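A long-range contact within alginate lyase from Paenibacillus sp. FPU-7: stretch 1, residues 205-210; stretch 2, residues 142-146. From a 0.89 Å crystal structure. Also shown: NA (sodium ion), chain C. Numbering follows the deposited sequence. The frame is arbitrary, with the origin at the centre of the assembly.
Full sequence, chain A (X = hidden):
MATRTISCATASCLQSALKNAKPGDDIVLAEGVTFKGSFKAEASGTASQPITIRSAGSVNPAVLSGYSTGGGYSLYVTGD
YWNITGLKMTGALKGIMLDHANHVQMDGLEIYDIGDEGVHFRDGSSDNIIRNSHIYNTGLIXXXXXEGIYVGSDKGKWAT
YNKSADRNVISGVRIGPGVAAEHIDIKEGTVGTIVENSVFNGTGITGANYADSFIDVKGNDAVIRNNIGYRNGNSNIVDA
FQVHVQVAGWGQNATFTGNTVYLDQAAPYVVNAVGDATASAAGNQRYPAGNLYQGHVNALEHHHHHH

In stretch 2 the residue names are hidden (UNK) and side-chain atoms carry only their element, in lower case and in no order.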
ATOM      1  N   ILE A 205      14.552   4.988   0.728  1.00  4.49           N
ATOM      2  CA  ILE A 205      13.737   6.046   1.346  1.00  4.44           C
ATOM      3  C   ILE A 205      14.576   7.325   1.302  1.00  4.51           C
ATOM      4  O   ILE A 205      15.760   7.334   1.652  1.00  4.93           O
ATOM      5  CB  ILE A 205      13.298   5.674   2.770  1.00  4.35           C
ATOM      6  CG1 ILE A 205      12.310   4.496   2.711  1.00  4.60           C
ATOM      7  CG2 ILE A 205      12.686   6.888   3.459  1.00  5.32           C
ATOM      8  CD1 ILE A 205      11.775   4.065   4.077  1.00  4.99           C
ATOM      9  N   THR A 206      13.967   8.415   0.828  1.00  4.56           N
ATOM     10  CA  THR A 206      14.718   9.626   0.484  1.00  4.45           C
ATOM     11  C   THR A 206      14.745  10.690   1.563  1.00  4.73           C
ATOM     12  O   THR A 206      15.629  11.565   1.509  1.00  5.15           O
ATOM     13  CB  THR A 206      14.123  10.316  -0.765  1.00  4.98           C
ATOM     14  OG1 THR A 206      12.772  10.725  -0.522  1.00  5.00           O
ATOM     15  CG2 THR A 206      14.270   9.448  -2.009  1.00  5.53           C
ATOM     16  N   GLY A 207      13.792  10.709   2.501  1.00  5.20           N
ATOM     17  CA  GLY A 207      13.617  11.844   3.372  1.00  5.44           C
ATOM     18  C   GLY A 207      12.771  12.973   2.791  1.00  5.58           C
ATOM     19  O   GLY A 207      12.503  13.936   3.510  1.00  6.94           O
ATOM     20  N   ALA A 208      12.367  12.890   1.532  1.00  5.49           N
ATOM     21  CA  ALA A 208      11.614  13.980   0.919  1.00  6.06           C
ATOM     22  C   ALA A 208      10.270  14.118   1.591  1.00  6.42           C
ATOM     23  O   ALA A 208       9.614  13.145   1.936  1.00  6.79           O
ATOM     24  CB  ALA A 208      11.376  13.668  -0.550  1.00  7.13           C
ATOM     25  N   ASN A 209       9.809  15.359   1.740  1.00  8.24           N
ATOM     26  CA  ASN A 209       8.412  15.559   2.190  1.00  8.74           C
ATOM     27  C   ASN A 209       8.135  14.773   3.466  1.00  8.74           C
ATOM     28  O   ASN A 209       7.110  14.088   3.597  1.00  9.50           O
ATOM     29  CB  ASN A 209       7.371  15.234   1.114  1.00  9.83           C
ATOM     30  CG  ASN A 209       5.992  15.720   1.446  1.00 12.86           C
ATOM     31  OD1 ASN A 209       5.801  16.714   2.162  1.00 13.31           O
ATOM     32  ND2 ASN A 209       4.986  15.052   0.885  1.00 24.37           N
ATOM     33  N   TYR A 210       9.117  14.891   4.396  1.00  9.45           N
ATOM     34  CA  TYR A 210       9.054  14.327   5.760  1.00 11.13           C
ATOM     35  C   TYR A 210       9.093  12.813   5.833  1.00  6.96           C
ATOM     36  O   TYR A 210       8.853  12.258   6.901  1.00  6.82           O
ATOM     37  CB  TYR A 210       7.866  14.876   6.569  1.00 23.07           C
ATOM     38  CG  TYR A 210       7.684  16.357   6.527  1.00 19.87           C
ATOM     39  CD1 TYR A 210       8.443  17.169   7.349  1.00 24.22           C
ATOM     40  CD2 TYR A 210       6.749  16.957   5.674  1.00 22.02           C
ATOM     41  CE1 TYR A 210       8.285  18.556   7.344  1.00 34.70           C
ATOM     42  CE2 TYR A 210       6.577  18.338   5.666  1.00 30.80           C
ATOM     43  CZ  TYR A 210       7.353  19.114   6.498  1.00 47.11           C
ATOM     44  OH  TYR A 210       7.184  20.476   6.482  1.00 78.37           O
ATOM     45  N   UNK A 142       7.988  12.028  -8.358  1.00  7.09           N
ATOM     46  CA  UNK A 142       8.002  12.877  -7.173  1.00  7.34           C
ATOM     47  C   UNK A 142       8.329  12.044  -5.958  1.00  6.69           C
ATOM     48  O   UNK A 142       7.482  11.284  -5.463  1.00  6.80           O
ATOM     49  o   UNK A 142       7.267  16.466  -7.796  1.00 32.71           O
ATOM     50  c   UNK A 142       6.758  14.818  -6.109  1.00 23.38           C
ATOM     51  o   UNK A 142       8.653  16.242  -6.105  1.00 33.68           O
ATOM     52  c   UNK A 142       6.676  13.615  -7.001  1.00  9.00           C
ATOM     53  c   UNK A 142       7.635  15.928  -6.724  1.00 26.45           C
ATOM     54  N   UNK A 143       9.554  12.171  -5.446  1.00  6.92           N
ATOM     55  CA  UNK A 143       9.992  11.359  -4.325  1.00  6.61           C
ATOM     56  C   UNK A 143       9.073  11.528  -3.126  1.00  6.23           C
ATOM     57  O   UNK A 143       8.773  10.561  -2.427  1.00  6.37           O
ATOM     58  c   UNK A 143      11.422  11.731  -3.931  1.00  7.49           C
ATOM     59  N   UNK A 144       8.650  12.759  -2.873  1.00  6.77           N
ATOM     60  CA  UNK A 144       7.817  13.029  -1.714  1.00  6.91           C
ATOM     61  C   UNK A 144       6.395  12.524  -1.820  1.00  6.71           C
ATOM     62  O   UNK A 144       5.680  12.550  -0.807  1.00  8.12           O
ATOM     63  N   UNK A 145       5.999  12.084  -3.001  1.00  6.42           N
ATOM     64  CA  UNK A 145       4.728  11.389  -3.260  1.00  6.34           C
ATOM     65  C   UNK A 145       4.967   9.915  -3.573  1.00  5.27           C
ATOM     66  O   UNK A 145       4.144   9.254  -4.196  1.00  6.21           O
ATOM     67  c   UNK A 145       3.018  15.603  -5.264  1.00 18.49           C
ATOM     68  c   UNK A 145       3.990  12.052  -4.442  1.00  8.55           C
ATOM     69  c   UNK A 145       3.623  13.504  -4.271  1.00  9.44           C
ATOM     70  c   UNK A 145       3.481  14.119  -3.027  1.00 12.18           C
ATOM     71  c   UNK A 145       3.107  15.433  -2.898  1.00 18.38           C
ATOM     72  c   UNK A 145       2.884  16.178  -4.001  1.00 19.42           C
ATOM     73  c   UNK A 145       3.365  14.261  -5.392  1.00 12.26           C
ATOM     74  N   UNK A 146       6.125   9.378  -3.144  1.00  5.25           N
ATOM     75  CA  UNK A 146       6.558   8.057  -3.534  1.00  4.96           C
ATOM     76  C   UNK A 146       6.310   6.971  -2.509  1.00  4.55           C
ATOM     77  O   UNK A 146       7.157   6.081  -2.339  1.00  4.81           O
TER
HETATM   78 NA    NA C 402       8.332  11.482   9.045  1.00  5.42          NA
HETATM   79  O   HOH W   1       5.986  11.813   1.938  1.00 10.65           O
HETATM   80  O   HOH W   2       7.999   9.452   7.872  1.00  5.25           O
HETATM   81  O   HOH W   3       6.107  12.191   8.634  1.00  9.18           O
HETATM   82  O   HOH W   4       8.695  13.500  10.215  1.00 15.04           O

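Position 142 carries five side-chain atoms, three carbons in an unbranched run and two oxygens, both bonded to the third carbon. A carboxylate at the end of a three-carbon chain identifies glutamate, E142. Aspartate would have one carbon fewer; glutamine would need a nitrogen in place of one oxygen. The side chain stays out of contact with stretch 1; its nearest approach is 6.7 Å, from a carboxylate oxygen of E142 to A208 CB, and its chi1 is t. Lying exposed, it can leave its charged end in solvent, while its backbone serves the turn: the N of position 145 donates to E142 O at 3.0 Å.

Position 143 has a single side-chain carbon, directed toward stretch 1. One carbon and nothing more means alanine, A143. Its CB lies 3.9 Å from A208 CB, so two methyl groups meet in apolar contact, and the same A143 CB is 3.8 Å from T206 OG1. A small apolar group suits a place where the two stretches pass this closely. T206 OG1 is not left wanting by this neighbour, since A208 N donates to it at 3.0 Å and it is also hydrogen-bonded elsewhere in the structure.

Position 144 has no side-chain atoms and is therefore glycine, G144. Here the stretches come closest in backbone register, with G144 CA 4.7 Å from N209 CA, and G144 N lies 3.7 Å from A208 CB. An ideal CB on this residue would point toward stretch 1 and fall 2.7 Å from N209 CB, a clash. The absence of a side chain is what permits the approach; the phi/psi values of -72/-10 make no special demand for glycine.

Position 145 shows seven side-chain carbons, one followed by a ring of six, with no oxygen or nitrogen. This is phenylalanine, F145; a tyrosine would add a hydroxyl oxygen. Its CA-to-CB bond points away from stretch 1, yet the ring returns far enough to put CE1 4.2 Å from N209 ND2, an oblique approach. The flat hydrocarbon ring thus offers a modest contact beside the amide.

Position 146 again lacks any side-chain atom: glycine, G146. It does not touch stretch 1, and its constraint comes from its own turn. An ideal CB would clash with A143 O at 2.9 Å, the very oxygen that accepts a hydrogen bond from G146 N at 3.0 Å.

The contact joins segments at least 63 residues apart in sequence and buries 197 Å² in all. Its polar anchor is the hydrogen bond from N209 ND2 to G144 O, 3.1 Å long and nearly linear at 176°. Water 1 reinforces it, donating to G144 O at 2.9 Å and to N209 O at 3.0 Å, so this glycine carbonyl receives both an amide and a water. Beside this anchor the methyl groups of A143 and A208 pack together. Small residues let the backbones draw near, and the asparagine amide fastens them.

Stretch 2, residues 142-146: EAGFG
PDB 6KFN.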